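Local coordinates for 336aa long hypothetical dTDP-glucose 4,6-dehydratase (Pyrococcus horikoshii, PDB 2HUN), which binds NAD in a Rossmann-type fold and probably acts as a dTDP-glucose 4,6-dehydratase, a lyase acting on a nucleotide-linked sugar, at residues Asn18-Ile23 with Val32-Lys37; Asn172-Arg177 with Glu228-Lys233. All blocks are in the same frame, centred on the assembly; numbering follows the deposited sequence.

Contact 1 (18-23 with 32-37) and contact 2 (172-177 with 228-233) each set a helix against a strand of the same mixed, largely parallel sheet, and their centres lie 16 Å apart. Along the chain they come in series: contact 1 lies inside the first beta-alpha-beta unit, whereas contact 2 joins segments with 50 residues between them, including helices and strands. The two helices, 14-26 and 220-233, are neighbours, joined where Tyr22 OH lies 2.8 Å from Glu228 OE1, a probable hydrogen bond. Contact 1 runs on into the adenosine end of the NAD site; contact 2 packs further across the sheet, the Thr176 side chain about 7 Å from the NAD.

Contact 1 (Asn18-Ile23 with Val32-Lys37); sequences NFIRYI and VINIDK. With NAD (nicotinamide-adenine-dinucleotide), chain C.
Ile20 turns CG1 to the side of its backbone N (chi1 -67°) and then runs straight on (chi2 177°), which carries CD1 out from helix 14-26 to the strand. There the methyl settles 3.8 Å from Asn34 CB, the side chains crossing at nearly a right angle, while Val32 CG1 lies 4.1 Å from the same CD1. Val32 splits its two methyls between neighbouring helix turns: CG1 serves Ile20, and CG2 meets Ile23 CG2 at 4.0 Å. Methyls do most of the touching, with Asn34 CB and CG; all four residues are buried. Leu47 and Tyr56 pack on Ile20, closing in the helix-strand interface. The helix runs nearly antiparallel to the strand, at 171°, with the short axes 10.3 Å apart.

Two residues beyond Asn34 the strand reaches the cofactor. Asp36 grips the adenosine ribose with both carboxylate oxygens: NAD O2B donates to OD1 at 2.6 Å, and NAD O3B to OD2 at a very short 2.5 Å. The backbone amides of Leu38 and Met12 bond to OD1 and OD2 respectively, fixing the carboxylate from the protein side. Lys37 lays its extended methylenes across one face of the adenine, and its NZ forms a salt bridge with Glu85. This is the beta-alpha-beta unit of a Rossmann fold, with the acidic residue at the end of its second strand holding the ribose diol of NAD.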
ATOM      1  N   ASN A  18      18.132   3.013  19.660  1.00 23.94           N
ATOM      2  CA  ASN A  18      19.421   2.460  19.272  1.00 23.95           C
ATOM      3  C   ASN A  18      20.033   3.301  18.143  1.00 25.12           C
ATOM      4  O   ASN A  18      21.234   3.558  18.134  1.00 27.13           O
ATOM      5  CB  ASN A  18      19.249   1.010  18.810  1.00 23.92           C
ATOM      6  CG  ASN A  18      19.311   0.023  19.961  1.00 23.29           C
ATOM      7  OD1 ASN A  18      20.375  -0.224  20.517  1.00 23.84           O
ATOM      8  ND2 ASN A  18      18.168  -0.540  20.324  1.00 24.92           N
ATOM      9  N   PHE A  19      19.198   3.726  17.197  1.00 24.62           N
ATOM     10  CA  PHE A  19      19.664   4.534  16.073  1.00 25.47           C
ATOM     11  C   PHE A  19      20.234   5.861  16.569  1.00 25.50           C
ATOM     12  O   PHE A  19      21.363   6.228  16.236  1.00 24.00           O
ATOM     13  CB  PHE A  19      18.513   4.810  15.098  1.00 24.42           C
ATOM     14  CG  PHE A  19      18.924   5.599  13.878  1.00 25.83           C
ATOM     15  CD1 PHE A  19      19.669   5.003  12.859  1.00 24.15           C
ATOM     16  CD2 PHE A  19      18.587   6.943  13.761  1.00 26.11           C
ATOM     17  CE1 PHE A  19      20.068   5.734  11.747  1.00 23.99           C
ATOM     18  CE2 PHE A  19      18.982   7.685  12.650  1.00 25.36           C
ATOM     19  CZ  PHE A  19      19.726   7.078  11.640  1.00 25.14           C
ATOM     20  N   ILE A  20      19.446   6.577  17.367  1.00 25.40           N
ATOM     21  CA  ILE A  20      19.869   7.863  17.903  1.00 26.52           C
ATOM     22  C   ILE A  20      21.188   7.793  18.683  1.00 26.95           C
ATOM     23  O   ILE A  20      22.075   8.613  18.468  1.00 29.28           O
ATOM     24  CB  ILE A  20      18.768   8.474  18.800  1.00 26.24           C
ATOM     25  CG1 ILE A  20      17.555   8.826  17.932  1.00 21.99           C
ATOM     26  CG2 ILE A  20      19.313   9.699  19.543  1.00 23.27           C
ATOM     27  CD1 ILE A  20      16.348   9.376  18.689  1.00 22.83           C
ATOM     28  N   ARG A  21      21.325   6.821  19.580  1.00 27.70           N
ATOM     29  CA  ARG A  21      22.560   6.690  20.354  1.00 29.58           C
ATOM     30  C   ARG A  21      23.741   6.451  19.405  1.00 30.87           C
ATOM     31  O   ARG A  21      24.802   7.073  19.527  1.00 29.38           O
ATOM     32  CB  ARG A  21      22.446   5.527  21.349  1.00 31.39           C
ATOM     33  CG  ARG A  21      23.584   5.466  22.372  1.00 36.46           C
ATOM     34  CD  ARG A  21      23.292   4.435  23.463  1.00 39.02           C
ATOM     35  NE  ARG A  21      22.030   4.695  24.158  1.00 38.82           N
ATOM     36  CZ  ARG A  21      21.896   5.519  25.199  1.00 41.99           C
ATOM     37  NH1 ARG A  21      22.947   6.173  25.680  1.00 41.87           N
ATOM     38  NH2 ARG A  21      20.704   5.691  25.762  1.00 41.06           N
ATOM     39  N   TYR A  22      23.544   5.543  18.455  1.00 29.43           N
ATOM     40  CA  TYR A  22      24.574   5.221  17.473  1.00 30.20           C
ATOM     41  C   TYR A  22      24.964   6.468  16.667  1.00 30.21           C
ATOM     42  O   TYR A  22      26.139   6.819  16.560  1.00 29.69           O
ATOM     43  CB  TYR A  22      24.052   4.141  16.522  1.00 28.52           C
ATOM     44  CG  TYR A  22      24.993   3.801  15.395  1.00 29.34           C
ATOM     45  CD1 TYR A  22      25.975   2.827  15.554  1.00 27.90           C
ATOM     46  CD2 TYR A  22      24.894   4.449  14.159  1.00 28.63           C
ATOM     47  CE1 TYR A  22      26.842   2.501  14.504  1.00 29.04           C
ATOM     48  CE2 TYR A  22      25.752   4.134  13.108  1.00 28.36           C
ATOM     49  CZ  TYR A  22      26.721   3.160  13.288  1.00 29.25           C
ATOM     50  OH  TYR A  22      27.573   2.843  12.257  1.00 32.90           O
ATOM     51  N   ILE A  23      23.968   7.130  16.096  1.00 31.94           N
ATOM     52  CA  ILE A  23      24.207   8.322  15.293  1.00 34.33           C
ATOM     53  C   ILE A  23      24.979   9.425  16.018  1.00 35.08           C
ATOM     54  O   ILE A  23      25.958   9.950  15.488  1.00 36.34           O
ATOM     55  CB  ILE A  23      22.870   8.888  14.751  1.00 35.06           C
ATOM     56  CG1 ILE A  23      22.493   8.147  13.465  1.00 36.92           C
ATOM     57  CG2 ILE A  23      22.965  10.391  14.537  1.00 37.42           C
ATOM     58  CD1 ILE A  23      23.625   8.057  12.440  1.00 35.04           C
ATOM     59  N   VAL A  32      20.174  15.717  16.422  1.00 29.18           N
ATOM     60  CA  VAL A  32      18.959  14.937  16.331  1.00 27.05           C
ATOM     61  C   VAL A  32      17.761  15.547  17.047  1.00 28.28           C
ATOM     62  O   VAL A  32      17.863  16.026  18.176  1.00 29.34           O
ATOM     63  CB  VAL A  32      19.177  13.526  16.904  1.00 26.67           C
ATOM     64  CG1 VAL A  32      17.836  12.820  17.064  1.00 25.23           C
ATOM     65  CG2 VAL A  32      20.102  12.726  15.990  1.00 23.95           C
ATOM     66  N   ILE A  33      16.627  15.537  16.364  1.00 26.40           N
ATOM     67  CA  ILE A  33      15.383  15.998  16.938  1.00 26.34           C
ATOM     68  C   ILE A  33      14.538  14.742  16.896  1.00 27.05           C
ATOM     69  O   ILE A  33      14.286  14.201  15.820  1.00 26.85           O
ATOM     70  CB  ILE A  33      14.684  17.064  16.091  1.00 25.91           C
ATOM     71  CG1 ILE A  33      15.501  18.354  16.080  1.00 24.91           C
ATOM     72  CG2 ILE A  33      13.290  17.306  16.646  1.00 25.39           C
ATOM     73  CD1 ILE A  33      14.934  19.415  15.155  1.00 27.28           C
ATOM     74  N   ASN A  34      14.122  14.273  18.064  1.00 27.45           N
ATOM     75  CA  ASN A  34      13.316  13.071  18.170  1.00 28.88           C
ATOM     76  C   ASN A  34      11.857  13.411  18.432  1.00 29.52           C
ATOM     77  O   ASN A  34      11.524  14.001  19.456  1.00 30.59           O
ATOM     78  CB  ASN A  34      13.882  12.178  19.295  1.00 28.59           C
ATOM     79  CG  ASN A  34      12.938  11.062  19.703  1.00 29.09           C
ATOM     80  OD1 ASN A  34      12.052  10.676  18.950  1.00 27.93           O
ATOM     81  ND2 ASN A  34      13.145  10.522  20.903  1.00 27.28           N
ATOM     82  N   ILE A  35      10.988  13.058  17.491  1.00 29.54           N
ATOM     83  CA  ILE A  35       9.570  13.312  17.667  1.00 28.75           C
ATOM     84  C   ILE A  35       8.938  11.958  17.946  1.00 28.77           C
ATOM     85  O   ILE A  35       9.054  11.024  17.156  1.00 27.72           O
ATOM     86  CB  ILE A  35       8.933  13.981  16.417  1.00 29.66           C
ATOM     87  CG1 ILE A  35       7.436  14.180  16.649  1.00 28.22           C
ATOM     88  CG2 ILE A  35       9.194  13.146  15.168  1.00 29.09           C
ATOM     89  CD1 ILE A  35       6.738  14.967  15.557  1.00 27.64           C
ATOM     90  N   ASP A  36       8.312  11.851  19.109  1.00 26.99           N
ATOM     91  CA  ASP A  36       7.685  10.617  19.527  1.00 25.68           C
ATOM     92  C   ASP A  36       6.484  11.027  20.334  1.00 26.73           C
ATOM     93  O   ASP A  36       6.514  11.961  21.122  1.00 26.25           O
ATOM     94  CB  ASP A  36       8.641   9.786  20.384  1.00 24.05           C
ATOM     95  CG  ASP A  36       8.247   8.315  20.449  1.00 24.48           C
ATOM     96  OD1 ASP A  36       7.199   7.991  21.036  1.00 21.48           O
ATOM     97  OD2 ASP A  36       9.000   7.478  19.904  1.00 24.33           O
ATOM     98  N   LYS A  37       5.427  10.281  20.121  1.00 26.96           N
ATOM     99  CA  LYS A  37       4.158  10.515  20.732  1.00 26.85           C
ATOM    100  C   LYS A  37       4.057   9.904  22.146  1.00 27.34           C
ATOM    101  O   LYS A  37       3.134  10.200  22.914  1.00 27.36           O
ATOM    102  CB  LYS A  37       3.144   9.944  19.747  1.00 27.86           C
ATOM    103  CG  LYS A  37       3.034   8.414  19.670  1.00 25.93           C
ATOM    104  CD  LYS A  37       1.809   7.975  18.819  1.00 25.78           C
ATOM    105  CE  LYS A  37       1.409   6.519  19.096  1.00 25.72           C
ATOM    106  NZ  LYS A  37       0.273   6.027  18.255  1.00 24.66           N
TER
HETATM  107  PA  NAD C 801       8.417   0.347  19.020  1.00 29.81           P
HETATM  108  O1A NAD C 801       7.020  -0.076  19.204  1.00 30.66           O
HETATM  109  O2A NAD C 801       9.444  -0.048  20.026  1.00 28.28           O
HETATM  110  O5B NAD C 801       8.420   1.949  18.950  1.00 29.61           O
HETATM  111  C5B NAD C 801       7.609   2.704  18.036  1.00 25.98           C
HETATM  112  C4B NAD C 801       7.856   4.164  18.440  1.00 25.67           C
HETATM  113  O4B NAD C 801       7.139   5.054  17.563  1.00 26.08           O
HETATM  114  C3B NAD C 801       7.345   4.443  19.882  1.00 23.84           C
HETATM  115  O3B NAD C 801       8.324   5.189  20.624  1.00 25.94           O
HETATM  116  C2B NAD C 801       6.010   5.171  19.641  1.00 26.35           C
HETATM  117  O2B NAD C 801       5.566   6.045  20.680  1.00 24.19           O
HETATM  118  C1B NAD C 801       6.277   5.896  18.322  1.00 26.08           C
HETATM  119  N9A NAD C 801       5.060   6.173  17.526  1.00 26.35           N
HETATM  120  C8A NAD C 801       4.111   5.309  17.121  1.00 29.07           C
HETATM  121  N7A NAD C 801       3.185   5.967  16.425  1.00 27.53           N
HETATM  122  C5A NAD C 801       3.527   7.250  16.376  1.00 25.53           C
HETATM  123  C6A NAD C 801       2.958   8.420  15.799  1.00 26.02           C
HETATM  124  N6A NAD C 801       1.820   8.416  15.118  1.00 25.53           N
HETATM  125  N1A NAD C 801       3.659   9.636  15.981  1.00 25.38           N
HETATM  126  C2A NAD C 801       4.861   9.664  16.705  1.00 25.20           C
HETATM  127  N3A NAD C 801       5.394   8.563  17.249  1.00 26.48           N
HETATM  128  C4A NAD C 801       4.735   7.387  17.081  1.00 25.68           C
HETATM  129  O3  NAD C 801       8.861  -0.383  17.680  1.00 28.75           O
HETATM  130  PN  NAD C 801      10.190  -0.512  16.830  1.00 27.11           P
HETATM  131  O1N NAD C 801      10.414  -1.986  16.830  1.00 26.85           O
HETATM  132  O2N NAD C 801      11.297   0.285  17.399  1.00 24.88           O
HETATM  133  O5D NAD C 801       9.754  -0.127  15.321  1.00 28.72           O
HETATM  134  C5D NAD C 801      10.366   0.909  14.548  1.00 26.52           C
HETATM  135  C4D NAD C 801      10.010   0.694  13.054  1.00 27.11           C
HETATM  136  O4D NAD C 801      10.697  -0.452  12.526  1.00 24.92           O
HETATM  137  C3D NAD C 801       8.506   0.492  12.829  1.00 26.37           C
HETATM  138  O3D NAD C 801       8.110   1.266  11.667  1.00 26.82           O
HETATM  139  C2D NAD C 801       8.382  -1.038  12.581  1.00 25.82           C
HETATM  140  O2D NAD C 801       7.268  -1.307  11.725  1.00 27.39           O
HETATM  141  C1D NAD C 801       9.731  -1.357  11.957  1.00 26.83           C
HETATM  142  N1N NAD C 801      10.201  -2.744  12.157  1.00 27.36           N
HETATM  143  C2N NAD C 801      10.569  -3.254  13.447  1.00 27.12           C
HETATM  144  C3N NAD C 801      11.018  -4.582  13.549  1.00 28.60           C
HETATM  145  C7N NAD C 801      11.442  -5.194  14.904  1.00 28.92           C
HETATM  146  O7N NAD C 801      11.994  -6.302  14.909  1.00 28.14           O
HETATM  147  N7N NAD C 801      11.223  -4.519  16.025  1.00 24.58           N
HETATM  148  C4N NAD C 801      11.102  -5.398  12.392  1.00 27.77           C
HETATM  149  C5N NAD C 801      10.733  -4.880  11.133  1.00 28.23           C
HETATM  150  C6N NAD C 801      10.284  -3.556  11.000  1.00 27.58           C

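Contact 2 (Asn172-Arg177 with Glu228-Lys233); sequences NASITR and ELVLLK
Val230 carries the whole helix side of this contact, facing Ser174 and Thr176, the alternate residues whose side chains point to it from the strand. Its CG1 spans Ser174 CB, at 3.8 Å, and Thr176 CG2, while Val230 CG2 meets only that threonine methyl, Thr176 CG2, at 3.9 Å. Thr176 presents this methyl because its hydroxyl sits between the backbone N and the carbonyl carbon (chi1 57°), with CG2 turned to the side of the N. Ser174 likewise meets the valine through carbon. Both hydroxyls are buried and bond away from the valine: Ser174 OG to Glu235 O and to Arg121 NH2, and Thr176 OG1, weakly, to His124 O.

The whole contact is small, 111 Å² counting both sides, and all of it centres on Val230. Two and three residues on, at the end of the helix, the character changes: Leu232 and Lys233 are exposed and do not touch the strand. Arg121 bridges this end, its NE and NH2 bonding to the carbonyl oxygens of Leu231 and Val230.

Strand 172-182 lies between strands 121-127 and 239-242, both parallel to it; Tyr240 packs on Ser174, and Ile242 on Thr176. Helix 220-233 lies over this part of the sheet, with Ile288 and Leu292 of helix 286-292 also resting against Val230.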
ATOM      1  N   ASN A 172      13.814  12.960  -2.409  1.00 25.90           N
ATOM      2  CA  ASN A 172      15.029  12.169  -2.248  1.00 25.78           C
ATOM      3  C   ASN A 172      14.674  11.203  -1.128  1.00 25.56           C
ATOM      4  O   ASN A 172      15.028  11.428   0.029  1.00 25.55           O
ATOM      5  CB  ASN A 172      16.200  13.054  -1.807  1.00 25.66           C
ATOM      6  CG  ASN A 172      17.524  12.314  -1.811  1.00 29.82           C
ATOM      7  OD1 ASN A 172      17.564  11.082  -1.802  1.00 29.48           O
ATOM      8  ND2 ASN A 172      18.621  13.066  -1.812  1.00 29.91           N
ATOM      9  N   ALA A 173      13.970  10.128  -1.475  1.00 24.04           N
ATOM     10  CA  ALA A 173      13.527   9.169  -0.478  1.00 23.16           C
ATOM     11  C   ALA A 173      13.748   7.707  -0.829  1.00 22.63           C
ATOM     12  O   ALA A 173      13.582   7.303  -1.976  1.00 20.00           O
ATOM     13  CB  ALA A 173      12.053   9.400  -0.190  1.00 20.74           C
ATOM     14  N   SER A 174      14.128   6.923   0.176  1.00 21.45           N
ATOM     15  CA  SER A 174      14.329   5.485   0.016  1.00 23.25           C
ATOM     16  C   SER A 174      13.501   4.786   1.091  1.00 23.63           C
ATOM     17  O   SER A 174      13.090   5.411   2.068  1.00 23.22           O
ATOM     18  CB  SER A 174      15.799   5.097   0.187  1.00 20.82           C
ATOM     19  OG  SER A 174      16.601   5.622  -0.849  1.00 20.92           O
ATOM     20  N   ILE A 175      13.261   3.493   0.898  1.00 22.94           N
ATOM     21  CA  ILE A 175      12.494   2.689   1.840  1.00 20.48           C
ATOM     22  C   ILE A 175      13.355   1.508   2.273  1.00 21.03           C
ATOM     23  O   ILE A 175      14.075   0.928   1.458  1.00 20.50           O
ATOM     24  CB  ILE A 175      11.212   2.115   1.184  1.00 21.45           C
ATOM     25  CG1 ILE A 175      10.247   3.241   0.807  1.00 19.70           C
ATOM     26  CG2 ILE A 175      10.538   1.121   2.125  1.00 19.65           C
ATOM     27  CD1 ILE A 175       9.090   2.770  -0.068  1.00 18.41           C
ATOM     28  N   THR A 176      13.296   1.164   3.557  1.00 20.03           N
ATOM     29  CA  THR A 176      14.031   0.008   4.054  1.00 20.41           C
ATOM     30  C   THR A 176      13.033  -1.011   4.614  1.00 20.15           C
ATOM     31  O   THR A 176      11.975  -0.640   5.137  1.00 17.17           O
ATOM     32  CB  THR A 176      15.031   0.392   5.176  1.00 23.28           C
ATOM     33  OG1 THR A 176      14.330   1.028   6.252  1.00 22.22           O
ATOM     34  CG2 THR A 176      16.091   1.344   4.639  1.00 22.90           C
ATOM     35  N   ARG A 177      13.365  -2.291   4.484  1.00 19.51           N
ATOM     36  CA  ARG A 177      12.526  -3.366   5.007  1.00 20.01           C
ATOM     37  C   ARG A 177      13.460  -4.369   5.671  1.00 21.55           C
ATOM     38  O   ARG A 177      14.324  -4.965   5.017  1.00 18.26           O
ATOM     39  CB  ARG A 177      11.723  -4.038   3.877  1.00 22.33           C
ATOM     40  CG  ARG A 177      10.556  -3.198   3.355  1.00 21.56           C
ATOM     41  CD  ARG A 177       9.957  -3.796   2.093  1.00 20.88           C
ATOM     42  NE  ARG A 177       8.833  -3.017   1.570  1.00 18.66           N
ATOM     43  CZ  ARG A 177       8.389  -3.128   0.318  1.00 19.96           C
ATOM     44  NH1 ARG A 177       8.981  -3.976  -0.515  1.00 16.03           N
ATOM     45  NH2 ARG A 177       7.358  -2.402  -0.098  1.00 18.22           N
ATOM     46  N   GLU A 228      21.830   3.850   8.287  1.00 22.75           N
ATOM     47  CA  GLU A 228      22.802   4.924   8.109  1.00 24.19           C
ATOM     48  C   GLU A 228      23.312   4.916   6.675  1.00 25.38           C
ATOM     49  O   GLU A 228      23.361   5.954   6.010  1.00 22.01           O
ATOM     50  CB  GLU A 228      23.988   4.744   9.067  1.00 26.53           C
ATOM     51  CG  GLU A 228      25.167   5.683   8.781  1.00 30.45           C
ATOM     52  CD  GLU A 228      26.339   5.504   9.741  1.00 32.34           C
ATOM     53  OE1 GLU A 228      26.730   4.349  10.015  1.00 34.94           O
ATOM     54  OE2 GLU A 228      26.882   6.526  10.210  1.00 32.21           O
ATOM     55  N   LEU A 229      23.690   3.727   6.209  1.00 25.67           N
ATOM     56  CA  LEU A 229      24.211   3.547   4.866  1.00 26.40           C
ATOM     57  C   LEU A 229      23.186   3.978   3.819  1.00 24.88           C
ATOM     58  O   LEU A 229      23.525   4.670   2.862  1.00 23.89           O
ATOM     59  CB  LEU A 229      24.589   2.075   4.664  1.00 29.04           C
ATOM     60  CG  LEU A 229      25.701   1.761   3.669  1.00 32.86           C
ATOM     61  CD1 LEU A 229      26.923   2.626   3.959  1.00 32.57           C
ATOM     62  CD2 LEU A 229      26.062   0.282   3.785  1.00 34.95           C
ATOM     63  N   VAL A 230      21.937   3.555   4.002  1.00 23.73           N
ATOM     64  CA  VAL A 230      20.863   3.905   3.082  1.00 22.78           C
ATOM     65  C   VAL A 230      20.651   5.423   3.106  1.00 23.10           C
ATOM     66  O   VAL A 230      20.429   6.038   2.072  1.00 22.87           O
ATOM     67  CB  VAL A 230      19.534   3.187   3.465  1.00 21.23           C
ATOM     68  CG1 VAL A 230      18.370   3.757   2.655  1.00 19.93           C
ATOM     69  CG2 VAL A 230      19.653   1.692   3.197  1.00 21.49           C
ATOM     70  N   LEU A 231      20.726   6.016   4.293  1.00 23.20           N
ATOM     71  CA  LEU A 231      20.552   7.462   4.447  1.00 25.82           C
ATOM     72  C   LEU A 231      21.587   8.242   3.635  1.00 26.26           C
ATOM     73  O   LEU A 231      21.242   9.127   2.861  1.00 25.64           O
ATOM     74  CB  LEU A 231      20.683   7.857   5.922  1.00 24.65           C
ATOM     75  CG  LEU A 231      20.670   9.360   6.238  1.00 27.93           C
ATOM     76  CD1 LEU A 231      19.285   9.932   5.998  1.00 25.44           C
ATOM     77  CD2 LEU A 231      21.103   9.587   7.689  1.00 25.27           C
ATOM     78  N   LEU A 232      22.858   7.895   3.813  1.00 25.93           N
ATOM     79  CA  LEU A 232      23.947   8.586   3.129  1.00 27.84           C
ATOM     80  C   LEU A 232      24.237   8.150   1.691  1.00 27.20           C
ATOM     81  O   LEU A 232      24.730   8.945   0.903  1.00 28.56           O
ATOM     82  CB  LEU A 232      25.243   8.456   3.943  1.00 26.31           C
ATOM     83  CG  LEU A 232      25.265   8.927   5.402  1.00 29.46           C
ATOM     84  CD1 LEU A 232      26.583   8.505   6.037  1.00 28.42           C
ATOM     85  CD2 LEU A 232      25.082  10.440   5.474  1.00 31.00           C
ATOM     86  N   LYS A 233      23.944   6.903   1.340  1.00 27.97           N
ATOM     87  CA  LYS A 233      24.247   6.436  -0.010  1.00 28.68           C
ATOM     88  C   LYS A 233      23.105   5.817  -0.810  1.00 28.30           C
ATOM     89  O   LYS A 233      23.264   5.546  -2.001  1.00 27.03           O
ATOM     90  CB  LYS A 233      25.406   5.443   0.051  1.00 31.07           C
ATOM     91  CG  LYS A 233      26.650   5.992   0.726  1.00 33.01           C
ATOM     92  CD  LYS A 233      27.643   4.872   0.932  1.00 38.05           C
ATOM     93  CE  LYS A 233      28.789   5.247   1.849  1.00 40.29           C
ATOM     94  NZ  LYS A 233      29.658   4.053   2.098  1.00 41.55           N
TER